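Aldehyde dehydrogenase (Listeria monocytogenes, PDB 3K9D) probably catalyses the oxidoreduction of an aldehyde or oxo group with NAD or NADP as acceptor. Local coordinates at residues A[24-28]-A[133-138]; A[109-115]-A[192-198]; A[234-239]-A[377-381]; A[250-254]-A[402-408]; A[286-290]-A[310-316]. All coordinates share one frame; numbering follows the deposited sequence.

Contact 1: A[24-28]-A[133-138]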
# COMPACT_ATOMS: atom_id res chain seq x y z
N ALA A 24 0.21 5.17 -23.71
CA ALA A 24 0.31 6.60 -23.43
C ALA A 24 1.20 6.89 -22.23
O ALA A 24 1.91 7.89 -22.22
CB ALA A 24 -1.09 7.19 -23.22
N GLN A 25 1.16 6.01 -21.23
CA GLN A 25 1.95 6.16 -20.00
C GLN A 25 3.44 5.99 -20.31
O GLN A 25 4.27 6.71 -19.75
CB GLN A 25 1.48 5.16 -18.93
CG GLN A 25 2.08 5.37 -17.55
CD GLN A 25 3.44 4.72 -17.42
OE1 GLN A 25 3.69 3.65 -17.99
NE2 GLN A 25 4.35 5.38 -16.72
N LYS A 26 3.77 5.07 -21.21
CA LYS A 26 5.17 4.88 -21.65
C LYS A 26 5.71 6.14 -22.31
O LYS A 26 6.87 6.48 -22.15
CB LYS A 26 5.31 3.63 -22.52
CG LYS A 26 5.21 2.37 -21.65
CD LYS A 26 5.16 1.06 -22.42
CE LYS A 26 4.47 -0.06 -21.61
NZ LYS A 26 5.06 -0.38 -20.28
N GLU A 27 4.82 6.86 -23.00
CA GLU A 27 5.14 8.18 -23.50
C GLU A 27 5.26 9.24 -22.39
O GLU A 27 6.20 10.03 -22.40
CB GLU A 27 4.10 8.56 -24.55
CG GLU A 27 4.58 9.50 -25.59
CD GLU A 27 3.62 9.58 -26.75
OE1 GLU A 27 3.23 10.71 -27.12
OE2 GLU A 27 3.24 8.51 -27.27
N LEU A 28 4.35 9.23 -21.41
CA LEU A 28 4.48 10.11 -20.24
C LEU A 28 5.75 9.82 -19.44
O LEU A 28 6.35 10.74 -18.88
CB LEU A 28 3.29 9.94 -19.30
CG LEU A 28 1.93 10.56 -19.62
CD1 LEU A 28 0.93 10.05 -18.59
CD2 LEU A 28 2.00 12.09 -19.61
N ILE A 133 -1.47 11.97 -13.27
CA ILE A 133 -0.64 12.58 -14.31
C ILE A 133 0.63 13.21 -13.72
O ILE A 133 1.72 13.07 -14.30
CB ILE A 133 -1.44 13.61 -15.17
CG1 ILE A 133 -2.53 12.91 -16.00
CG2 ILE A 133 -0.51 14.43 -16.06
CD1 ILE A 133 -2.02 12.15 -17.24
N LYS A 134 0.49 13.87 -12.56
CA LYS A 134 1.63 14.46 -11.82
C LYS A 134 2.73 13.44 -11.51
O LYS A 134 3.92 13.78 -11.53
CB LYS A 134 1.16 15.12 -10.52
CG LYS A 134 2.25 15.75 -9.65
CD LYS A 134 3.01 16.87 -10.36
CE LYS A 134 4.19 17.32 -9.52
NZ LYS A 134 4.68 18.71 -9.77
N ALA A 135 2.32 12.21 -11.22
CA ALA A 135 3.26 11.14 -10.89
C ALA A 135 3.69 10.31 -12.12
O ALA A 135 4.44 9.33 -11.98
CB ALA A 135 2.69 10.26 -9.78
N GLY A 136 3.24 10.72 -13.31
CA GLY A 136 3.65 10.10 -14.59
C GLY A 136 2.83 8.90 -15.02
O GLY A 136 3.30 8.06 -15.81
N ASN A 137 1.60 8.82 -14.51
CA ASN A 137 0.69 7.69 -14.75
C ASN A 137 -0.40 8.05 -15.74
O ASN A 137 -0.75 9.22 -15.86
CB ASN A 137 -0.04 7.32 -13.45
CG ASN A 137 0.88 6.97 -12.32
OD1 ASN A 137 1.52 5.90 -12.32
ND2 ASN A 137 0.94 7.83 -11.32
N SER A 138 -0.99 7.06 -16.39
CA SER A 138 -2.24 7.26 -17.11
C SER A 138 -3.37 6.91 -16.16
O SER A 138 -3.11 6.37 -15.08
CB SER A 138 -2.31 6.36 -18.35
OG SER A 138 -1.46 6.85 -19.38

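Contact 2: A[109-115]-A[192-198]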
# COMPACT_ATOMS: atom_id res chain seq x y z
N LEU A 109 3.52 4.30 -11.27
CA LEU A 109 2.83 3.03 -11.08
C LEU A 109 2.44 2.41 -12.43
O LEU A 109 2.61 1.21 -12.63
CB LEU A 109 1.62 3.17 -10.13
CG LEU A 109 1.74 2.82 -8.63
CD1 LEU A 109 3.13 3.11 -8.04
CD2 LEU A 109 0.61 3.40 -7.73
N GLY A 110 1.98 3.24 -13.37
CA GLY A 110 1.45 2.73 -14.62
C GLY A 110 0.05 3.23 -14.94
O GLY A 110 -0.19 4.43 -14.97
N VAL A 111 -0.87 2.31 -15.22
CA VAL A 111 -2.25 2.72 -15.53
C VAL A 111 -3.10 2.62 -14.26
O VAL A 111 -3.29 1.53 -13.71
CB VAL A 111 -2.90 1.84 -16.63
CG1 VAL A 111 -4.33 2.30 -16.93
CG2 VAL A 111 -2.06 1.86 -17.89
N VAL A 112 -3.60 3.77 -13.81
CA VAL A 112 -4.42 3.89 -12.61
C VAL A 112 -5.89 3.61 -12.97
O VAL A 112 -6.37 4.04 -14.02
CB VAL A 112 -4.28 5.32 -11.98
CG1 VAL A 112 -5.08 5.46 -10.69
CG2 VAL A 112 -2.82 5.64 -11.68
N ALA A 113 -6.58 2.86 -12.11
CA ALA A 113 -8.02 2.70 -12.21
C ALA A 113 -8.68 3.58 -11.17
O ALA A 113 -8.53 3.36 -9.96
CB ALA A 113 -8.41 1.26 -12.02
N GLY A 114 -9.39 4.60 -11.64
CA GLY A 114 -10.11 5.51 -10.76
C GLY A 114 -11.59 5.19 -10.71
O GLY A 114 -12.30 5.31 -11.71
N LEU A 115 -12.06 4.78 -9.54
CA LEU A 115 -13.49 4.58 -9.32
C LEU A 115 -14.08 5.90 -8.85
O LEU A 115 -13.62 6.45 -7.84
CB LEU A 115 -13.74 3.47 -8.28
CG LEU A 115 -13.03 2.11 -8.48
CD1 LEU A 115 -13.55 1.05 -7.53
CD2 LEU A 115 -13.16 1.62 -9.89
N THR A 192 -3.55 -2.89 -15.53
CA THR A 192 -3.95 -2.01 -14.43
C THR A 192 -2.99 -2.15 -13.25
O THR A 192 -2.86 -3.23 -12.67
CB THR A 192 -5.39 -2.31 -13.98
OG1 THR A 192 -6.27 -2.18 -15.12
CG2 THR A 192 -5.84 -1.36 -12.86
N ALA A 193 -2.33 -1.05 -12.88
CA ALA A 193 -1.26 -1.07 -11.87
C ALA A 193 -1.75 -0.83 -10.44
O ALA A 193 -1.13 -1.30 -9.46
CB ALA A 193 -0.20 -0.07 -12.22
N VAL A 194 -2.84 -0.08 -10.33
CA VAL A 194 -3.36 0.33 -9.04
C VAL A 194 -4.84 0.70 -9.17
O VAL A 194 -5.30 1.08 -10.25
CB VAL A 194 -2.52 1.50 -8.41
CG1 VAL A 194 -2.85 2.84 -9.06
CG2 VAL A 194 -2.68 1.56 -6.87
N ILE A 195 -5.58 0.54 -8.08
CA ILE A 195 -6.97 0.99 -8.03
C ILE A 195 -7.11 2.07 -6.98
O ILE A 195 -6.76 1.86 -5.81
CB ILE A 195 -7.96 -0.18 -7.71
CG1 ILE A 195 -7.76 -1.33 -8.68
CG2 ILE A 195 -9.43 0.32 -7.74
CD1 ILE A 195 -8.18 -2.66 -8.15
N LEU A 196 -7.61 3.24 -7.39
CA LEU A 196 -8.16 4.23 -6.46
C LEU A 196 -9.65 3.96 -6.27
O LEU A 196 -10.47 4.26 -7.13
CB LEU A 196 -7.92 5.66 -6.92
CG LEU A 196 -6.46 6.09 -7.03
CD1 LEU A 196 -6.32 7.48 -7.66
CD2 LEU A 196 -5.82 6.05 -5.67
N ALA A 197 -9.96 3.38 -5.12
CA ALA A 197 -11.26 2.79 -4.87
C ALA A 197 -12.10 3.74 -4.03
O ALA A 197 -12.17 3.61 -2.81
CB ALA A 197 -11.09 1.44 -4.18
N THR A 198 -12.73 4.71 -4.69
CA THR A 198 -13.64 5.65 -4.02
C THR A 198 -15.10 5.23 -4.25
O THR A 198 -15.60 5.26 -5.37
CB THR A 198 -13.40 7.10 -4.48
OG1 THR A 198 -12.00 7.40 -4.41
CG2 THR A 198 -14.16 8.09 -3.60

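Contact 3: A[234-239]-A[377-381]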
# COMPACT_ATOMS: atom_id res chain seq x y z
N ARG A 234 -18.99 29.28 17.35
CA ARG A 234 -18.12 28.83 16.25
C ARG A 234 -18.17 27.31 16.02
O ARG A 234 -18.13 26.88 14.88
CB ARG A 234 -16.67 29.28 16.46
CG ARG A 234 -15.81 29.13 15.20
CD ARG A 234 -14.47 29.82 15.38
NE ARG A 234 -13.80 29.30 16.57
CZ ARG A 234 -12.78 28.46 16.55
NH1 ARG A 234 -12.26 28.06 15.39
NH2 ARG A 234 -12.26 28.05 17.70
N ALA A 235 -18.26 26.51 17.09
CA ALA A 235 -18.38 25.05 16.94
C ALA A 235 -19.65 24.70 16.19
O ALA A 235 -19.62 23.88 15.28
CB ALA A 235 -18.34 24.33 18.30
N VAL A 236 -20.76 25.36 16.54
CA VAL A 236 -22.02 25.20 15.83
C VAL A 236 -21.91 25.63 14.36
O VAL A 236 -22.36 24.90 13.48
CB VAL A 236 -23.20 25.90 16.57
CG1 VAL A 236 -24.46 25.83 15.76
CG2 VAL A 236 -23.43 25.25 17.95
N LYS A 237 -21.30 26.78 14.10
CA LYS A 237 -21.14 27.32 12.73
C LYS A 237 -20.32 26.36 11.86
O LYS A 237 -20.67 26.10 10.72
CB LYS A 237 -20.47 28.70 12.77
CG LYS A 237 -20.21 29.35 11.42
CD LYS A 237 -19.21 30.49 11.57
CE LYS A 237 -18.84 31.08 10.21
NZ LYS A 237 -17.99 30.14 9.39
N HIS A 238 -19.23 25.84 12.43
CA HIS A 238 -18.40 24.86 11.72
C HIS A 238 -19.17 23.57 11.36
O HIS A 238 -19.12 23.13 10.23
CB HIS A 238 -17.14 24.54 12.52
CG HIS A 238 -16.10 25.63 12.47
ND1 HIS A 238 -15.03 25.67 13.33
CD2 HIS A 238 -15.97 26.70 11.65
CE1 HIS A 238 -14.29 26.73 13.06
NE2 HIS A 238 -14.83 27.37 12.04
N ILE A 239 -19.89 23.02 12.33
CA ILE A 239 -20.65 21.78 12.13
C ILE A 239 -21.73 22.00 11.07
O ILE A 239 -21.96 21.15 10.22
CB ILE A 239 -21.26 21.28 13.48
CG1 ILE A 239 -20.14 20.86 14.44
CG2 ILE A 239 -22.24 20.12 13.25
CD1 ILE A 239 -20.60 20.56 15.86
N ILE A 377 -13.27 17.34 16.84
CA ILE A 377 -13.36 17.81 18.21
C ILE A 377 -13.25 19.34 18.25
O ILE A 377 -12.43 19.94 17.55
CB ILE A 377 -12.26 17.16 19.13
CG1 ILE A 377 -12.52 17.52 20.61
CG2 ILE A 377 -10.86 17.56 18.68
CD1 ILE A 377 -11.55 16.90 21.64
N HIS A 378 -14.10 19.95 19.08
CA HIS A 378 -14.04 21.37 19.33
C HIS A 378 -13.69 21.53 20.78
O HIS A 378 -14.42 21.05 21.66
CB HIS A 378 -15.37 22.05 18.99
CG HIS A 378 -15.78 21.86 17.56
ND1 HIS A 378 -15.48 22.77 16.57
CD2 HIS A 378 -16.48 20.87 16.96
CE1 HIS A 378 -15.96 22.33 15.42
NE2 HIS A 378 -16.56 21.17 15.63
N SER A 379 -12.57 22.18 21.02
CA SER A 379 -11.99 22.24 22.34
C SER A 379 -10.90 23.28 22.34
O SER A 379 -10.23 23.47 21.32
CB SER A 379 -11.35 20.89 22.72
OG SER A 379 -10.90 20.93 24.05
N GLU A 380 -10.72 23.94 23.48
CA GLU A 380 -9.54 24.77 23.70
C GLU A 380 -8.57 24.11 24.69
O GLU A 380 -7.64 24.75 25.21
CB GLU A 380 -9.94 26.18 24.16
CG GLU A 380 -10.83 26.93 23.15
CD GLU A 380 -10.10 27.26 21.85
OE1 GLU A 380 -8.88 27.50 21.89
OE2 GLU A 380 -10.75 27.29 20.78
N ASP A 381 -8.79 22.83 24.95
CA ASP A 381 -7.97 22.09 25.90
C ASP A 381 -7.01 21.17 25.15
O ASP A 381 -7.40 20.10 24.69
CB ASP A 381 -8.85 21.30 26.87
CG ASP A 381 -8.07 20.73 28.05
OD1 ASP A 381 -7.03 20.08 27.83
OD2 ASP A 381 -8.51 20.90 29.20
O HOH W 1 -14.70 25.37 16.27

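Contact 4: A[250-254]-A[402-408]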
# COMPACT_ATOMS: atom_id res chain seq x y z
N ILE A 250 -20.15 14.89 1.33
CA ILE A 250 -18.75 14.62 1.62
C ILE A 250 -18.67 13.72 2.86
O ILE A 250 -19.34 13.97 3.86
CB ILE A 250 -17.97 15.96 1.77
CG1 ILE A 250 -17.94 16.70 0.42
CG2 ILE A 250 -16.53 15.74 2.28
CD1 ILE A 250 -17.33 18.09 0.47
N CYS A 251 -17.84 12.67 2.78
CA CYS A 251 -17.70 11.63 3.82
C CYS A 251 -17.01 12.06 5.12
O CYS A 251 -17.18 11.42 6.16
CB CYS A 251 -16.92 10.44 3.25
SG CYS A 251 -15.36 10.97 2.52
N ALA A 252 -16.23 13.14 5.07
CA ALA A 252 -15.57 13.68 6.26
C ALA A 252 -16.48 14.62 7.10
O ALA A 252 -16.09 15.07 8.19
CB ALA A 252 -14.27 14.37 5.87
N SER A 253 -17.70 14.84 6.63
CA SER A 253 -18.70 15.61 7.38
C SER A 253 -19.21 14.81 8.59
O SER A 253 -19.16 13.57 8.61
CB SER A 253 -19.84 16.07 6.46
OG SER A 253 -20.66 14.99 6.05
N GLU A 254 -19.68 15.55 9.59
CA GLU A 254 -20.12 15.06 10.90
C GLU A 254 -21.34 14.15 10.78
O GLU A 254 -22.17 14.36 9.90
CB GLU A 254 -20.50 16.26 11.80
CG GLU A 254 -19.40 17.28 12.06
CD GLU A 254 -19.14 18.30 10.93
OE1 GLU A 254 -19.79 18.25 9.87
OE2 GLU A 254 -18.25 19.15 11.12
N PRO A 402 -14.76 22.84 10.34
CA PRO A 402 -15.84 22.04 9.74
C PRO A 402 -15.33 20.67 9.28
O PRO A 402 -14.30 20.59 8.61
CB PRO A 402 -16.26 22.86 8.51
CG PRO A 402 -15.55 24.15 8.58
CD PRO A 402 -14.50 24.10 9.60
N GLY A 403 -16.05 19.60 9.62
CA GLY A 403 -15.65 18.22 9.28
C GLY A 403 -15.37 17.93 7.81
O GLY A 403 -14.32 17.41 7.48
N ALA A 404 -16.32 18.28 6.94
CA ALA A 404 -16.23 18.02 5.50
C ALA A 404 -15.04 18.74 4.88
O ALA A 404 -14.30 18.17 4.08
CB ALA A 404 -17.51 18.46 4.82
N LEU A 405 -14.90 20.00 5.27
CA LEU A 405 -13.94 20.93 4.73
C LEU A 405 -12.56 20.73 5.36
O LEU A 405 -11.54 20.94 4.72
CB LEU A 405 -14.45 22.36 4.97
CG LEU A 405 -15.45 23.07 4.04
CD1 LEU A 405 -16.50 22.17 3.38
CD2 LEU A 405 -16.14 24.20 4.81
N GLY A 406 -12.51 20.33 6.63
CA GLY A 406 -11.23 20.08 7.27
C GLY A 406 -10.62 18.74 6.88
O GLY A 406 -9.40 18.64 6.71
N GLY A 407 -11.47 17.73 6.71
CA GLY A 407 -11.05 16.35 6.38
C GLY A 407 -10.44 16.21 5.01
O GLY A 407 -9.51 15.41 4.81
N ILE A 408 -10.95 16.99 4.06
CA ILE A 408 -10.39 17.03 2.71
C ILE A 408 -9.17 17.96 2.57
O ILE A 408 -8.52 17.96 1.54
CB ILE A 408 -11.48 17.32 1.61
CG1 ILE A 408 -11.94 18.79 1.60
CG2 ILE A 408 -12.66 16.32 1.71
CD1 ILE A 408 -12.99 19.11 0.54

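Contact 5: A[286-290]-A[310-316]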
# COMPACT_ATOMS: atom_id res chain seq x y z
N GLN A 286 -39.84 8.04 13.49
CA GLN A 286 -40.41 8.02 12.14
C GLN A 286 -39.35 8.10 11.07
O GLN A 286 -39.36 7.32 10.13
CB GLN A 286 -41.43 9.15 11.95
CG GLN A 286 -42.33 8.96 10.74
CD GLN A 286 -43.58 9.82 10.79
OE1 GLN A 286 -44.33 9.92 9.81
NE2 GLN A 286 -43.82 10.45 11.94
N LEU A 287 -38.42 9.05 11.22
CA LEU A 287 -37.32 9.23 10.27
C LEU A 287 -36.36 8.03 10.32
O LEU A 287 -35.84 7.61 9.29
CB LEU A 287 -36.58 10.56 10.54
CG LEU A 287 -35.41 10.94 9.64
CD1 LEU A 287 -35.83 11.08 8.19
CD2 LEU A 287 -34.69 12.18 10.12
N GLY A 288 -36.15 7.47 11.52
CA GLY A 288 -35.32 6.27 11.68
C GLY A 288 -35.83 5.05 10.93
O GLY A 288 -35.05 4.32 10.31
N LYS A 289 -37.14 4.83 10.98
CA LYS A 289 -37.80 3.77 10.20
C LYS A 289 -37.62 3.97 8.69
O LYS A 289 -37.36 3.02 7.96
CB LYS A 289 -39.29 3.67 10.56
CG LYS A 289 -39.55 3.13 11.97
CD LYS A 289 -41.05 3.06 12.27
CE LYS A 289 -41.29 2.52 13.66
NZ LYS A 289 -42.69 2.78 14.13
N PHE A 290 -37.73 5.22 8.24
CA PHE A 290 -37.52 5.55 6.82
C PHE A 290 -36.06 5.40 6.32
O PHE A 290 -35.81 4.87 5.23
CB PHE A 290 -38.04 6.96 6.50
CG PHE A 290 -37.88 7.34 5.06
CD1 PHE A 290 -38.75 6.84 4.09
CD2 PHE A 290 -36.84 8.17 4.66
CE1 PHE A 290 -38.60 7.17 2.74
CE2 PHE A 290 -36.68 8.52 3.32
CZ PHE A 290 -37.56 8.00 2.35
N ILE A 310 -36.31 15.49 2.40
CA ILE A 310 -36.25 14.36 3.33
C ILE A 310 -37.46 14.34 4.26
O ILE A 310 -38.05 13.28 4.50
CB ILE A 310 -34.94 14.40 4.17
CG1 ILE A 310 -33.71 14.20 3.28
CG2 ILE A 310 -34.96 13.36 5.30
CD1 ILE A 310 -32.42 14.71 3.88
N ALA A 311 -37.82 15.52 4.76
CA ALA A 311 -38.96 15.67 5.63
C ALA A 311 -40.23 15.21 4.93
O ALA A 311 -41.02 14.49 5.53
CB ALA A 311 -39.10 17.12 6.10
N ASN A 312 -40.40 15.60 3.67
CA ASN A 312 -41.52 15.16 2.85
C ASN A 312 -41.53 13.65 2.64
O ASN A 312 -42.58 13.02 2.77
CB ASN A 312 -41.51 15.87 1.49
CG ASN A 312 -41.97 17.32 1.57
OD1 ASN A 312 -42.55 17.76 2.57
ND2 ASN A 312 -41.73 18.07 0.49
N LEU A 313 -40.37 13.09 2.32
CA LEU A 313 -40.21 11.64 2.12
C LEU A 313 -40.60 10.84 3.37
O LEU A 313 -41.26 9.79 3.27
CB LEU A 313 -38.78 11.31 1.67
CG LEU A 313 -38.40 11.57 0.21
CD1 LEU A 313 -36.89 11.41 0.03
CD2 LEU A 313 -39.16 10.65 -0.73
N ALA A 314 -40.22 11.35 4.53
CA ALA A 314 -40.45 10.66 5.80
C ALA A 314 -41.78 11.05 6.43
O ALA A 314 -42.13 10.54 7.51
CB ALA A 314 -39.31 10.95 6.77
N GLY A 315 -42.51 11.94 5.77
CA GLY A 315 -43.81 12.40 6.25
C GLY A 315 -43.72 13.29 7.47
O GLY A 315 -44.64 13.34 8.28
N LEU A 316 -42.59 13.99 7.60
CA LEU A 316 -42.39 14.96 8.67
C LEU A 316 -42.78 16.35 8.19
O LEU A 316 -42.72 16.64 6.99
CB LEU A 316 -40.92 14.98 9.12
CG LEU A 316 -40.19 13.75 9.69
CD1 LEU A 316 -38.86 14.20 10.26
CD2 LEU A 316 -40.99 13.00 10.76

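Contact 1: A[24-28]-A[133-138]
Gly136 O receives the one hydrogen bond that joins these two segments, from Gln25 NE2 at 3.0 Å and with the N-H pointing almost straight at it (165°). The acceptor belongs to the glycine of a Schellman motif, the positive-phi residue that ends helix 121-134 before strand 138-143 begins; with strand 102-116 this helix makes a beta-alpha-beta crossover, and the last turn of helix 6-28 leans on the connection. Gln25 reaches the glycine because CG leaves anti to the backbone N and the chain then folds at chi2 (-83°), swinging the amide round while CG passes 3.4 Å from Gly136 O. The oxygen lies in the amide plane of Gln25, whereas the donor stands somewhat out of the carbonyl plane of Gly136.

Ser138 meets the same glutamine nearer its backbone: its OG is 3.4 Å from Gln25 CB, but its hydrogen bond goes one turn back in the helix, to Ala21 O. Ala24 CB borders this hydroxyl as well. The side chain of Asn137 leaves the helix alone: OD1 takes the N-H of Gly110 and ND2 reaches Leu439 O, so that it ties the turn to the loop before strand 111-115.

The apolar half belongs to Leu28, whose CD1 branch carries most of its approach. This methyl rests 3.3 Å from Asn137 O, a buried carbonyl for which no polar partner appears in the model, and the same carbon meets Ile133 CD1 at 3.9 Å.

Contact 2: A[109-115]-A[192-198]
Ala193 CB is driven against Leu109 O at 3.1 Å, the closest approach made by any side chain here, and the packing beyond it is dense. Leu109 CD2 lies across Val194, 3.7 Å from its CB, and Val194 CG1 in turn sits 3.8 Å from Val112 CG1. That meeting follows from the torsion of Val194: CG1 occupies the crowded position between backbone N and carbonyl carbon (chi1 78°), which turns it to run alongside the Val112 methyls. Val112 CG1 also touches Leu196 CD1, so one face of the pair is a continuous row of branched carbons. The other face carries Ala113, Ile195, Leu115 and Ala197, with Leu115 CG against Ile195 CG2 and Leu115 CD1 against Ala197. Separately, Ala113 CB meets Thr192 CG2.

The backbones are two parallel strands inside the alpha/beta, Rossmann-like sheet of the aldehyde dehydrogenase fold, where strand 102-116 has strand 138-143 as its other parallel neighbour. From Val112-Val194 to Gly114-Leu196 the pairing is regular. Ala113 gives its N-H to Val194 O, Leu196 N reaches Ala113 O at 2.7 Å, and Leu115 N bonds Leu196 O at 2.9 Å. Before that the pattern slips: Val111 O takes Ala193 N at 2.9 Å, leaving Val194 N 3.8 Å from the same oxygen.

Leu109, tight toward Val194, is nevertheless partly exposed and packs, like Ala193, on Ala424 of the second subunit. The Thr198 end is looser: this partly exposed residue brings CB to 3.4 Å from Leu115 O, while its hydroxyl turns to Lys128 and Thr419.

Contact 3: A[234-239]-A[377-381]
His378 presents one face of its imidazole to Ala235, whose CB stands 3.9 Å from the ring centroid and 25° off the normal, a CH-pi contact. The conformation of the histidine explains it: CG is anti to the carbonyl carbon, and the ring is turned nearly square to the side-chain plane (chi2 -93°), so that it lies broadside over the helix. The next turn adds two oblique contacts. CE1 meets His238 CB at 3.8 Å, and NE2 meets Ile239 CG1, also at 3.8 Å, the isoleucine extending CG1 and CD1 toward the ring.

The two histidines do not bond directly. A water bridges them, 2.7 Å from His378 ND1, where it lies in the plane of the ring at its edge, and 3.0 Å from His238 ND1. The other nitrogen of His238, NE2, bonds Glu451 of the second subunit, so His238 joins the bridging water through one nitrogen and the second subunit through the other. The same water sits over the guanidinium of Arg234.

Arg234 is extended as far as CD and bends at chi3 (56°), which directs NH2 to Glu380. The glutamate itself folds back at chi2, and the result is a long salt bridge of 3.5 Å between NH2 and OE2, made at the guanidinium edge on the outer rim of the contact.

Beneath these side chains, helix 232-243 packs on the parallel sheet near the end of strand 374-378: strand 223-226 supports Ala235 and Ile239 and pairs with His378, strand 396-399 flanks Ile377, and helix 261-273 adjoins Val236.

Contact 4: A[250-254]-A[402-408]
Glu254 OE2 and Gly403 N form the polar bond between the segments, 2.7 Å long; the N-H arrives from above the carboxylate plane, 42° out of it. CG of Glu254 is anti to the carbonyl carbon and the chain bends at chi2 (79°), bringing the carboxylate to the start of helix 403-407. Ser242 OG bonds the carboxylate's other oxygen, OE1, and also Ala404 N, the next amide of the helix start. Within the loop, Ser253 OG donates to Ile250 O at 2.8 Å, bracing the type I turn from Ile250 to Ser253.

Apolar contacts gather on Ala404, whose CB meets Ser253 CB at 3.7 Å and Ile250 CG2 at 3.8 Å. The same CG2 reaches Ile408 CG2 at 4.0 Å, so one isoleucine branch spans a helical turn.

Close backbone packing is the third kind. Ala252 CB lies 3.8 Å from Gly407 CA and Ala252 O 3.0 Å from Gly403 C, an approach made possible by the bare glycine surface of the helix.

The turn, with Cys251 at its second position and a glycine-rich helix behind it, is consistent with the cysteine-bearing loop of aldehyde dehydrogenases.

Contact 5: A[286-290]-A[310-316]
Ala314 CB is the small bump at the middle of this helix-helix contact, set between Leu287 and Phe290 on helix 281-291: it lies 3.8 Å from Leu287 CD1 and 4.2 Å from Phe290 CB. It follows directly on helix 307-313, which closes in a Schellman motif with Gly315 at positive phi, and the turn after it lets Leu316 come back to the same neighbour. The contact is thus a short helix end packed against the flank of another helix.

Leu287, with CG anti to the backbone N, drives CD1 into the notch formed by Ile310 and Ala314, touching Ile310 CG2 at 3.8 Å. Phe290 takes the same first torsion (-179°), which lays its ring over the last helical turn: one face looks down on the Leu313 carbonyl, whose O is 3.8 Å from CE1. At the tip of the ring CZ presses on Leu313 CB at 3.6 Å, the two side chains crossing at a slant. Leu313 and Gln286 mark the exposed margin, whereas Leu287, Ile310 and Leu316 are buried beneath; Leu279 and Tyr338 also touch Leu287, and Ile302 touches Phe290.

Leu316 fills the remaining edge. It runs antiparallel to the aliphatic stem of Gln286, its CD2 standing 4.1 Å from Gln286 CB while its CD1 approaches Leu287 CB at 4.3 Å.

Contact 1 borders the sheet that contact 2 lies in, and the two touch, because strand 138-143, which starts in contact 1, pairs with strand 102-116 of contact 2; one uses a side-chain amide at a helix end, the other backbone bonds inside the sheet. Contacts 3 and 4 also adjoin, Pro402 packing on His238, and lie around the second, parallel sheet, where polar groups and a water mix with small residues. The touching residues of contacts 1 and 4 are all buried, contact 4 being nearest the chain's centre. Contact 5, farthest out at 27 Å from that centre, is partly exposed and almost wholly apolar. The second subunit reaches contacts 2, 3 and 4 but neither 1 nor 5.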